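Local coordinates for glycosyl hydrolase family 2, TIM barrel domain protein (Parabacteroides merdae ATCC 43184, PDB 6DXU), which probably hydrolyses beta-glucuronide conjugates in the human gut, as a beta-glucuronidase of glycoside hydrolase family 2, at residues L70-A79 / N185-Y193; Y87-A98 / K161-R172. All blocks are in the same frame, centred on the assembly; numbering follows the deposited sequence.

Contact 1 of 2, residues L70-A79 / N185-Y193; sequences LPHCFNAEDA and NIYGGLYRY. With NA (sodium ion), chain N.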
loop_
_atom_site.group_PDB
_atom_site.type_symbol
_atom_site.label_atom_id
_atom_site.label_comp_id
_atom_site.label_asym_id
_atom_site.label_seq_id
_atom_site.Cartn_x
_atom_site.Cartn_y
_atom_site.Cartn_z
ATOM N N LEU D 70 -30.698 20.091 -2.767
ATOM C CA LEU D 70 -30.623 18.829 -2.039
ATOM C C LEU D 70 -31.865 18.658 -1.170
ATOM O O LEU D 70 -32.508 19.641 -0.792
ATOM C CB LEU D 70 -29.360 18.786 -1.160
ATOM C CG LEU D 70 -27.988 18.878 -1.826
ATOM C CD1 LEU D 70 -26.882 18.608 -0.778
ATOM C CD2 LEU D 70 -27.900 17.908 -2.980
ATOM N N PRO D 71 -32.254 17.413 -0.845
ATOM C CA PRO D 71 -31.616 16.143 -1.203
ATOM C C PRO D 71 -31.783 15.799 -2.682
ATOM O O PRO D 71 -32.709 16.268 -3.343
ATOM C CB PRO D 71 -32.326 15.126 -0.316
ATOM C CG PRO D 71 -33.682 15.713 -0.101
ATOM C CD PRO D 71 -33.468 17.214 -0.036
ATOM N N HIS D 72 -30.856 14.995 -3.183
ATOM C CA HIS D 72 -30.752 14.698 -4.601
ATOM C C HIS D 72 -30.312 13.260 -4.774
ATOM O O HIS D 72 -29.459 12.771 -4.021
ATOM C CB HIS D 72 -29.734 15.619 -5.276
ATOM C CG HIS D 72 -29.467 15.273 -6.712
ATOM N ND1 HIS D 72 -28.422 14.465 -7.106
ATOM C CD2 HIS D 72 -30.116 15.629 -7.844
ATOM C CE1 HIS D 72 -28.427 14.355 -8.423
ATOM N NE2 HIS D 72 -29.455 15.042 -8.895
ATOM N N CYS D 73 -30.854 12.604 -5.798
ATOM C CA CYS D 73 -30.494 11.230 -6.124
ATOM C C CYS D 73 -30.090 11.147 -7.591
ATOM O O CYS D 73 -30.768 11.725 -8.459
ATOM C CB CYS D 73 -31.665 10.284 -5.820
ATOM S SG CYS D 73 -31.308 8.564 -6.209
ATOM N N PHE D 74 -28.973 10.444 -7.864
ATOM C CA PHE D 74 -28.511 10.258 -9.241
ATOM C C PHE D 74 -29.616 9.731 -10.140
ATOM O O PHE D 74 -29.612 9.986 -11.349
ATOM C CB PHE D 74 -27.370 9.232 -9.332
ATOM C CG PHE D 74 -26.086 9.608 -8.635
ATOM C CD1 PHE D 74 -25.884 10.858 -8.087
ATOM C CD2 PHE D 74 -25.045 8.678 -8.584
ATOM C CE1 PHE D 74 -24.675 11.170 -7.468
ATOM C CE2 PHE D 74 -23.829 8.987 -7.981
ATOM C CZ PHE D 74 -23.649 10.234 -7.423
ATOM N N ASN D 75 -30.538 8.956 -9.572
ATOM C CA ASN D 75 -31.422 8.071 -10.315
ATOM C C ASN D 75 -32.871 8.532 -10.282
ATOM O O ASN D 75 -33.778 7.713 -10.464
ATOM C CB ASN D 75 -31.305 6.667 -9.740
ATOM C CG ASN D 75 -29.860 6.226 -9.629
ATOM O OD1 ASN D 75 -29.299 6.135 -8.531
ATOM N ND2 ASN D 75 -29.247 5.965 -10.769
ATOM N N ALA D 76 -33.095 9.826 -10.045
ATOM C CA ALA D 76 -34.458 10.348 -9.933
ATOM C C ALA D 76 -35.288 9.994 -11.152
ATOM O O ALA D 76 -36.494 9.741 -11.038
ATOM C CB ALA D 76 -34.420 11.863 -9.740
ATOM N N GLU D 77 -34.661 9.960 -12.319
ATOM C CA GLU D 77 -35.351 9.627 -13.551
ATOM C C GLU D 77 -34.946 8.286 -14.140
ATOM O O GLU D 77 -35.818 7.550 -14.630
ATOM C CB GLU D 77 -35.130 10.752 -14.568
ATOM C CG GLU D 77 -36.004 10.653 -15.774
ATOM C CD GLU D 77 -36.304 12.017 -16.389
ATOM O OE1 GLU D 77 -35.606 13.003 -16.047
ATOM O OE2 GLU D 77 -37.231 12.093 -17.227
ATOM N N ASP D 78 -33.656 7.923 -14.114
ATOM C CA ASP D 78 -33.254 6.761 -14.895
ATOM C C ASP D 78 -33.590 5.432 -14.216
ATOM O O ASP D 78 -33.523 4.389 -14.879
ATOM C CB ASP D 78 -31.756 6.834 -15.266
ATOM C CG ASP D 78 -30.794 6.600 -14.082
ATOM O OD1 ASP D 78 -31.202 6.358 -12.929
ATOM O OD2 ASP D 78 -29.571 6.642 -14.341
ATOM N N ALA D 79 -33.981 5.432 -12.936
ATOM C CA ALA D 79 -34.387 4.172 -12.310
ATOM C C ALA D 79 -35.643 3.610 -12.966
ATOM O O ALA D 79 -35.766 2.395 -13.143
ATOM C CB ALA D 79 -34.612 4.360 -10.812
ATOM N N ASN D 185 -33.383 -0.560 -6.038
ATOM C CA ASN D 185 -32.248 0.181 -6.569
ATOM C C ASN D 185 -31.260 0.510 -5.467
ATOM O O ASN D 185 -31.648 0.981 -4.391
ATOM C CB ASN D 185 -32.703 1.483 -7.217
ATOM C CG ASN D 185 -33.585 1.247 -8.411
ATOM O OD1 ASN D 185 -33.161 0.658 -9.391
ATOM N ND2 ASN D 185 -34.817 1.703 -8.331
ATOM N N ILE D 186 -29.980 0.303 -5.766
ATOM C CA ILE D 186 -28.890 0.716 -4.882
ATOM C C ILE D 186 -28.522 2.125 -5.326
ATOM O O ILE D 186 -27.662 2.342 -6.191
ATOM C CB ILE D 186 -27.715 -0.251 -4.938
ATOM C CG1 ILE D 186 -28.227 -1.663 -4.642
ATOM C CG2 ILE D 186 -26.643 0.148 -3.903
ATOM C CD1 ILE D 186 -27.146 -2.727 -4.763
ATOM N N TYR D 187 -29.202 3.090 -4.742
ATOM C CA TYR D 187 -29.224 4.447 -5.263
ATOM C C TYR D 187 -27.926 5.182 -4.955
ATOM O O TYR D 187 -27.169 4.818 -4.049
ATOM C CB TYR D 187 -30.396 5.205 -4.658
ATOM C CG TYR D 187 -31.729 4.976 -5.323
ATOM C CD1 TYR D 187 -31.862 5.051 -6.717
ATOM C CD2 TYR D 187 -32.880 4.768 -4.557
ATOM C CE1 TYR D 187 -33.114 4.887 -7.329
ATOM C CE2 TYR D 187 -34.147 4.611 -5.163
ATOM C CZ TYR D 187 -34.246 4.671 -6.538
ATOM O OH TYR D 187 -35.471 4.518 -7.141
ATOM N N GLY D 188 -27.682 6.253 -5.705
ATOM C CA GLY D 188 -26.493 7.063 -5.518
ATOM C C GLY D 188 -26.854 8.505 -5.229
ATOM O O GLY D 188 -27.890 9.000 -5.686
ATOM N N GLY D 189 -26.009 9.167 -4.440
ATOM C CA GLY D 189 -26.052 10.608 -4.279
ATOM C C GLY D 189 -26.375 11.047 -2.861
ATOM O O GLY D 189 -26.523 10.245 -1.938
ATOM N N LEU D 190 -26.489 12.370 -2.711
ATOM C CA LEU D 190 -26.773 13.007 -1.421
ATOM C C LEU D 190 -28.285 13.009 -1.196
ATOM O O LEU D 190 -28.957 14.046 -1.171
ATOM C CB LEU D 190 -26.189 14.419 -1.388
ATOM C CG LEU D 190 -24.651 14.503 -1.335
ATOM C CD1 LEU D 190 -24.132 15.956 -1.459
ATOM C CD2 LEU D 190 -24.109 13.860 -0.063
ATOM N N TYR D 191 -28.828 11.798 -1.038
ATOM C CA TYR D 191 -30.272 11.625 -1.107
ATOM C C TYR D 191 -30.975 11.747 0.244
ATOM O O TYR D 191 -32.209 11.672 0.288
ATOM C CB TYR D 191 -30.628 10.288 -1.770
ATOM C CG TYR D 191 -29.875 9.048 -1.308
ATOM C CD1 TYR D 191 -29.332 8.157 -2.239
ATOM C CD2 TYR D 191 -29.793 8.712 0.037
ATOM C CE1 TYR D 191 -28.686 6.980 -1.823
ATOM C CE2 TYR D 191 -29.146 7.556 0.465
ATOM C CZ TYR D 191 -28.599 6.691 -0.466
ATOM O OH TYR D 191 -27.965 5.542 -0.038
ATOM N N ARG D 192 -30.239 11.950 1.335
ATOM C CA ARG D 192 -30.828 12.401 2.588
ATOM C C ARG D 192 -30.139 13.701 2.969
ATOM O O ARG D 192 -29.047 13.996 2.484
ATOM C CB ARG D 192 -30.659 11.383 3.730
ATOM C CG ARG D 192 -31.350 10.049 3.499
ATOM C CD ARG D 192 -31.296 9.228 4.786
ATOM N NE ARG D 192 -31.625 7.825 4.535
ATOM C CZ ARG D 192 -31.119 6.810 5.223
ATOM N NH1 ARG D 192 -30.250 7.043 6.200
ATOM N NH2 ARG D 192 -31.479 5.570 4.926
ATOM N N TYR D 193 -30.789 14.471 3.838
ATOM C CA TYR D 193 -30.296 15.796 4.192
ATOM C C TYR D 193 -28.846 15.763 4.631
ATOM O O TYR D 193 -28.420 14.891 5.395
ATOM C CB TYR D 193 -31.119 16.401 5.324
ATOM C CG TYR D 193 -32.519 16.781 4.912
ATOM C CD1 TYR D 193 -32.738 17.730 3.911
ATOM C CD2 TYR D 193 -33.617 16.174 5.496
ATOM C CE1 TYR D 193 -34.028 18.073 3.523
ATOM C CE2 TYR D 193 -34.922 16.522 5.112
ATOM C CZ TYR D 193 -35.112 17.466 4.134
ATOM O OH TYR D 193 -36.396 17.809 3.744
HETATM NA NA NA N . -34.368 1.965 -15.844
HETATM O O HOH W 1 -34.029 0.609 -11.991
HETATM O O HOH W 2 -32.806 0.269 -14.256
#
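F74 lays one face of its ring on the G188-G189 peptide, with G188 C and G189 N above its centre and G189 CA 4.0 Å from its centroid. A CB on G188 would clash with this ring and one on G189 would meet it too, so neither position has room for a side chain in this conformation; at G189 the backbone angles alone call for glycine. Running oppositely, the backbones are joined by F74 N to G188 O (2.8 Å) and H72 N to L190 O (2.9 Å); L190 is the central residue of an inverse gamma turn. N75 OD1 takes the N-H of G188 at 3.3 Å and meets the edge of the Y187 ring, while C73 SG, anti to its backbone N (chi1 180°), approaches that ring obliquely, 3.6 Å from Y187 CD1. Toward A79 the fit is looser: its CB touches N185 ND2, which is hydrogen-bonded to S597 OG, but A79 O and N185 OD1 are joined through a water. Beside it D78 O binds a sodium ion completed by D81, V84 and water. With Y187 OH bonded to D335, this is a loop-loop junction where the family 2 sugar-binding domain meets the TIM-barrel domain.

Contact 2 of 2, residues Y87-A98 / K161-R172; sequences YEGPGWYKTLLA and KVPLSIRCDNSR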
loop_
_atom_site.group_PDB
_atom_site.type_symbol
_atom_site.label_atom_id
_atom_site.label_comp_id
_atom_site.label_asym_id
_atom_site.label_seq_id
_atom_site.Cartn_x
_atom_site.Cartn_y
_atom_site.Cartn_z
ATOM N N TYR D 87 -28.183 4.309 -13.444
ATOM C CA TYR D 87 -26.769 4.631 -13.324
ATOM C C TYR D 87 -26.221 4.160 -11.984
ATOM O O TYR D 87 -26.726 4.554 -10.926
ATOM C CB TYR D 87 -26.559 6.135 -13.462
ATOM C CG TYR D 87 -25.114 6.560 -13.295
ATOM C CD1 TYR D 87 -24.156 6.249 -14.261
ATOM C CD2 TYR D 87 -24.707 7.288 -12.175
ATOM C CE1 TYR D 87 -22.831 6.660 -14.111
ATOM C CE2 TYR D 87 -23.388 7.696 -12.014
ATOM C CZ TYR D 87 -22.456 7.376 -12.988
ATOM O OH TYR D 87 -21.148 7.784 -12.835
ATOM N N GLU D 88 -25.167 3.352 -12.036
ATOM C CA GLU D 88 -24.409 2.934 -10.864
ATOM C C GLU D 88 -22.960 3.341 -11.111
ATOM O O GLU D 88 -22.236 2.688 -11.870
ATOM C CB GLU D 88 -24.565 1.434 -10.642
ATOM C CG GLU D 88 -25.981 1.046 -10.181
ATOM C CD GLU D 88 -26.085 -0.437 -9.856
ATOM O OE1 GLU D 88 -26.385 -1.244 -10.775
ATOM O OE2 GLU D 88 -25.827 -0.785 -8.687
ATOM N N GLY D 89 -22.530 4.428 -10.483
ATOM C CA GLY D 89 -21.212 4.947 -10.749
ATOM C C GLY D 89 -20.960 6.174 -9.901
ATOM O O GLY D 89 -21.734 6.499 -8.999
ATOM N N PRO D 90 -19.860 6.863 -10.159
ATOM C CA PRO D 90 -19.536 8.056 -9.375
ATOM C C PRO D 90 -20.256 9.303 -9.875
ATOM O O PRO D 90 -20.674 9.419 -11.028
ATOM C CB PRO D 90 -18.016 8.192 -9.554
ATOM C CG PRO D 90 -17.741 7.551 -10.883
ATOM C CD PRO D 90 -18.738 6.423 -11.013
ATOM N N GLY D 91 -20.411 10.246 -8.958
ATOM C CA GLY D 91 -20.935 11.554 -9.297
ATOM C C GLY D 91 -20.464 12.531 -8.253
ATOM O O GLY D 91 -20.105 12.143 -7.136
ATOM N N TRP D 92 -20.456 13.804 -8.620
ATOM C CA TRP D 92 -19.893 14.827 -7.756
ATOM C C TRP D 92 -20.916 15.909 -7.437
ATOM O O TRP D 92 -21.776 16.227 -8.257
ATOM C CB TRP D 92 -18.692 15.466 -8.408
ATOM C CG TRP D 92 -17.435 14.633 -8.345
ATOM C CD1 TRP D 92 -17.089 13.592 -9.169
ATOM C CD2 TRP D 92 -16.353 14.799 -7.424
ATOM N NE1 TRP D 92 -15.843 13.100 -8.816
ATOM C CE2 TRP D 92 -15.367 13.835 -7.755
ATOM C CE3 TRP D 92 -16.110 15.683 -6.362
ATOM C CZ2 TRP D 92 -14.177 13.720 -7.052
ATOM C CZ3 TRP D 92 -14.913 15.567 -5.668
ATOM C CH2 TRP D 92 -13.968 14.592 -6.012
ATOM N N TYR D 93 -20.782 16.503 -6.247
ATOM C CA TYR D 93 -21.546 17.683 -5.860
ATOM C C TYR D 93 -20.569 18.767 -5.436
ATOM O O TYR D 93 -19.548 18.473 -4.825
ATOM C CB TYR D 93 -22.498 17.391 -4.674
ATOM C CG TYR D 93 -23.540 16.336 -4.945
ATOM C CD1 TYR D 93 -24.795 16.685 -5.420
ATOM C CD2 TYR D 93 -23.276 14.994 -4.698
ATOM C CE1 TYR D 93 -25.769 15.719 -5.667
ATOM C CE2 TYR D 93 -24.232 14.021 -4.932
ATOM C CZ TYR D 93 -25.483 14.393 -5.410
ATOM O OH TYR D 93 -26.452 13.445 -5.650
ATOM N N LYS D 94 -20.888 20.023 -5.715
ATOM C CA LYS D 94 -20.058 21.096 -5.186
ATOM C C LYS D 94 -20.928 22.269 -4.769
ATOM O O LYS D 94 -21.968 22.538 -5.375
ATOM C CB LYS D 94 -18.998 21.576 -6.193
ATOM C CG LYS D 94 -19.557 22.237 -7.436
ATOM C CD LYS D 94 -18.435 22.568 -8.441
ATOM C CE LYS D 94 -19.021 23.272 -9.662
ATOM N NZ LYS D 94 -17.973 23.619 -10.674
ATOM N N THR D 95 -20.473 22.970 -3.730
ATOM C CA THR D 95 -21.105 24.201 -3.270
ATOM C C THR D 95 -20.003 25.105 -2.730
ATOM O O THR D 95 -18.862 24.678 -2.523
ATOM C CB THR D 95 -22.185 23.930 -2.204
ATOM O OG1 THR D 95 -23.013 25.093 -2.025
ATOM C CG2 THR D 95 -21.560 23.553 -0.858
ATOM N N LEU D 96 -20.343 26.364 -2.516
ATOM C CA LEU D 96 -19.468 27.289 -1.812
ATOM C C LEU D 96 -20.148 27.554 -0.473
ATOM O O LEU D 96 -21.202 28.201 -0.425
ATOM C CB LEU D 96 -19.278 28.570 -2.625
ATOM C CG LEU D 96 -18.646 28.395 -4.013
ATOM C CD1 LEU D 96 -18.586 29.710 -4.777
ATOM C CD2 LEU D 96 -17.261 27.768 -3.900
ATOM N N LEU D 97 -19.516 27.120 0.616
ATOM C CA LEU D 97 -20.157 27.174 1.923
ATOM C C LEU D 97 -19.932 28.535 2.521
ATOM O O LEU D 97 -18.795 28.998 2.598
ATOM C CB LEU D 97 -19.576 26.141 2.882
ATOM C CG LEU D 97 -19.983 24.687 2.815
ATOM C CD1 LEU D 97 -19.131 23.907 3.828
ATOM C CD2 LEU D 97 -21.438 24.640 3.193
ATOM N N ALA D 98 -21.019 29.153 2.979
ATOM C CA ALA D 98 -20.949 30.397 3.727
ATOM C C ALA D 98 -20.858 30.042 5.204
ATOM O O ALA D 98 -21.865 29.736 5.841
ATOM C CB ALA D 98 -22.191 31.239 3.436
ATOM N N LYS D 161 -16.094 32.402 0.898
ATOM C CA LYS D 161 -16.750 31.116 1.077
ATOM C C LYS D 161 -15.730 29.985 0.998
ATOM O O LYS D 161 -14.578 30.191 0.639
ATOM C CB LYS D 161 -17.858 30.920 0.053
ATOM C CG LYS D 161 -18.992 31.941 0.205
ATOM C CD LYS D 161 -20.082 31.690 -0.813
ATOM C CE LYS D 161 -21.205 32.704 -0.666
ATOM N NZ LYS D 161 -22.330 32.402 -1.595
ATOM N N VAL D 162 -16.164 28.785 1.376
ATOM C CA VAL D 162 -15.300 27.611 1.435
ATOM C C VAL D 162 -15.822 26.586 0.434
ATOM O O VAL D 162 -16.977 26.164 0.534
ATOM C CB VAL D 162 -15.255 27.004 2.846
ATOM C CG1 VAL D 162 -14.384 25.739 2.860
ATOM C CG2 VAL D 162 -14.762 28.047 3.859
ATOM N N PRO D 163 -15.019 26.144 -0.536
ATOM C CA PRO D 163 -15.522 25.160 -1.496
ATOM C C PRO D 163 -15.599 23.793 -0.834
ATOM O O PRO D 163 -14.612 23.277 -0.304
ATOM C CB PRO D 163 -14.480 25.189 -2.629
ATOM C CG PRO D 163 -13.242 25.692 -1.990
ATOM C CD PRO D 163 -13.633 26.555 -0.822
ATOM N N LEU D 164 -16.778 23.201 -0.911
ATOM C CA LEU D 164 -17.055 21.865 -0.420
ATOM C C LEU D 164 -17.390 21.032 -1.642
ATOM O O LEU D 164 -18.293 21.392 -2.404
ATOM C CB LEU D 164 -18.230 21.888 0.571
ATOM C CG LEU D 164 -18.760 20.535 1.039
ATOM C CD1 LEU D 164 -17.687 19.760 1.773
ATOM C CD2 LEU D 164 -20.007 20.708 1.930
ATOM N N SER D 165 -16.658 19.942 -1.844
ATOM C CA SER D 165 -16.881 19.062 -2.980
ATOM C C SER D 165 -17.050 17.664 -2.421
ATOM O O SER D 165 -16.268 17.239 -1.563
ATOM C CB SER D 165 -15.702 19.107 -3.979
ATOM O OG SER D 165 -15.366 20.459 -4.282
ATOM N N ILE D 166 -18.065 16.951 -2.900
ATOM C CA ILE D 166 -18.417 15.647 -2.354
ATOM C C ILE D 166 -18.575 14.693 -3.525
ATOM O O ILE D 166 -19.294 14.990 -4.482
ATOM C CB ILE D 166 -19.712 15.705 -1.521
ATOM C CG1 ILE D 166 -19.520 16.624 -0.302
ATOM C CG2 ILE D 166 -20.110 14.292 -1.096
ATOM C CD1 ILE D 166 -20.835 16.982 0.477
ATOM N N ARG D 167 -17.884 13.567 -3.462
ATOM C CA ARG D 167 -18.014 12.518 -4.457
ATOM C C ARG D 167 -18.868 11.413 -3.855
ATOM O O ARG D 167 -18.576 10.941 -2.754
ATOM C CB ARG D 167 -16.628 11.990 -4.855
ATOM C CG ARG D 167 -16.628 10.890 -5.933
ATOM C CD ARG D 167 -15.190 10.322 -6.053
ATOM N NE ARG D 167 -14.974 9.457 -7.215
ATOM C CZ ARG D 167 -15.119 8.131 -7.210
ATOM N NH1 ARG D 167 -15.535 7.507 -6.117
ATOM N NH2 ARG D 167 -14.845 7.426 -8.306
ATOM N N CYS D 168 -19.936 11.027 -4.552
ATOM C CA CYS D 168 -20.734 9.874 -4.165
ATOM C C CYS D 168 -20.625 8.826 -5.258
ATOM O O CYS D 168 -20.528 9.155 -6.441
ATOM C CB CYS D 168 -22.228 10.227 -3.935
ATOM S SG CYS D 168 -22.515 11.262 -2.499
ATOM N N ASP D 169 -20.658 7.558 -4.863
ATOM C CA ASP D 169 -20.377 6.480 -5.801
ATOM C C ASP D 169 -21.290 5.311 -5.469
ATOM O O ASP D 169 -21.205 4.745 -4.375
ATOM C CB ASP D 169 -18.884 6.095 -5.705
ATOM C CG ASP D 169 -18.435 5.108 -6.780
ATOM O OD1 ASP D 169 -19.255 4.644 -7.578
ATOM O OD2 ASP D 169 -17.219 4.799 -6.826
ATOM N N ASN D 170 -22.180 4.964 -6.386
ATOM C CA ASN D 170 -22.968 3.747 -6.237
ATOM C C ASN D 170 -22.601 2.727 -7.306
ATOM O O ASN D 170 -23.461 1.982 -7.773
ATOM C CB ASN D 170 -24.477 4.046 -6.234
ATOM C CG ASN D 170 -25.004 4.508 -7.592
ATOM O OD1 ASN D 170 -24.302 5.179 -8.349
ATOM N ND2 ASN D 170 -26.263 4.172 -7.891
ATOM N N SER D 171 -21.323 2.685 -7.703
ATOM C CA SER D 171 -20.858 1.622 -8.580
ATOM C C SER D 171 -21.262 0.277 -8.001
ATOM O O SER D 171 -21.284 0.091 -6.777
ATOM C CB SER D 171 -19.324 1.662 -8.741
ATOM O OG SER D 171 -18.892 2.877 -9.335
ATOM N N ARG D 172 -21.597 -0.655 -8.886
ATOM C CA ARG D 172 -21.793 -2.036 -8.476
ATOM C C ARG D 172 -20.530 -2.539 -7.786
ATOM O O ARG D 172 -19.413 -2.209 -8.192
ATOM C CB ARG D 172 -22.105 -2.906 -9.699
ATOM C CG ARG D 172 -23.369 -2.518 -10.417
ATOM C CD ARG D 172 -23.516 -3.299 -11.702
ATOM N NE ARG D 172 -23.970 -4.674 -11.476
ATOM C CZ ARG D 172 -25.241 -5.039 -11.360
ATOM N NH1 ARG D 172 -26.216 -4.131 -11.418
ATOM N NH2 ARG D 172 -25.542 -6.325 -11.209
HETATM O O HOH W 3 -21.237 0.072 -11.670
HETATM O O HOH W 4 -16.668 23.448 -4.328
HETATM O O HOH W 5 -23.151 29.699 -1.597
#
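E88, the residue most buried by this contact, lies across N170 and reaches R172. Its CB sits 3.1 Å from N170 O, and its OE1 receives R172 NH1 at 3.0 Å through the syn lone pair, forming a salt bridge. The carboxylate and guanidinium planes stand 79° apart, so this is a single-oxygen grip and not a flat two-pronged pairing; R172 CG packs against the same carboxylate. R172 NE has a further partner, E49 of the second subunit, which carries this end toward the subunit interface. N170 fastens the loop that leads into strand 90-97, giving ND2 to Y87 O and taking the N-H of G89 on OD1.

At the far end L97 and L164 have the next largest buried areas. They meet obliquely, L97 CD1 lying 3.8 Å from L164 CD2, and L164 CB also touches T95 CG2. L164 CG stands anti to the backbone N (chi1 172°), which brings CD2 against L97. The backbone holds them in register: L97 N meets V162 O at 2.7 Å, nearly straight at 175°, and T95 N to L164 O and L164 N to T95 O are both 3.0 Å.

On the other face of the sheet the W92 indole is covered by R167, whose CB lies 3.6 Å from the centroid of the six-membered ring. D43 receives both W92 NE1 and R167 NH2. Replacing W92 by an alanine removes the indole, which would probably leave the aliphatic part of R167 without its cover and one oxygen of D43 without its N-H mate.

Alternating hydrogen-bonded and non-hydrogen-bonded pairs make this an antiparallel pairing of the two central strands in a six-stranded sheet, as in the jelly-roll sugar-binding domain of family 2 enzymes.

How the contacts relate
From the N terminus the chain passes through 70-79, runs by the sodium-binding loop into 87-98, makes the strands and helix between, returns through 161-172 and comes back at 185-193 to close contact 1. Contact 2 therefore closes an inner loop of 62 residues, and contact 1 an outer one of 105 that encloses it; the two nest and do not cross. Their centres are 12 Å apart and they touch directly. H72 ND1 lies 2.7 Å from Y93 OH and D78 OD2 lies 2.9 Å from Y87 N, both probable hydrogen bonds. Contact 2 joins the middle of the six-stranded sheet, whereas contact 1 draws together loops leading from strands 66-68 and 162-169.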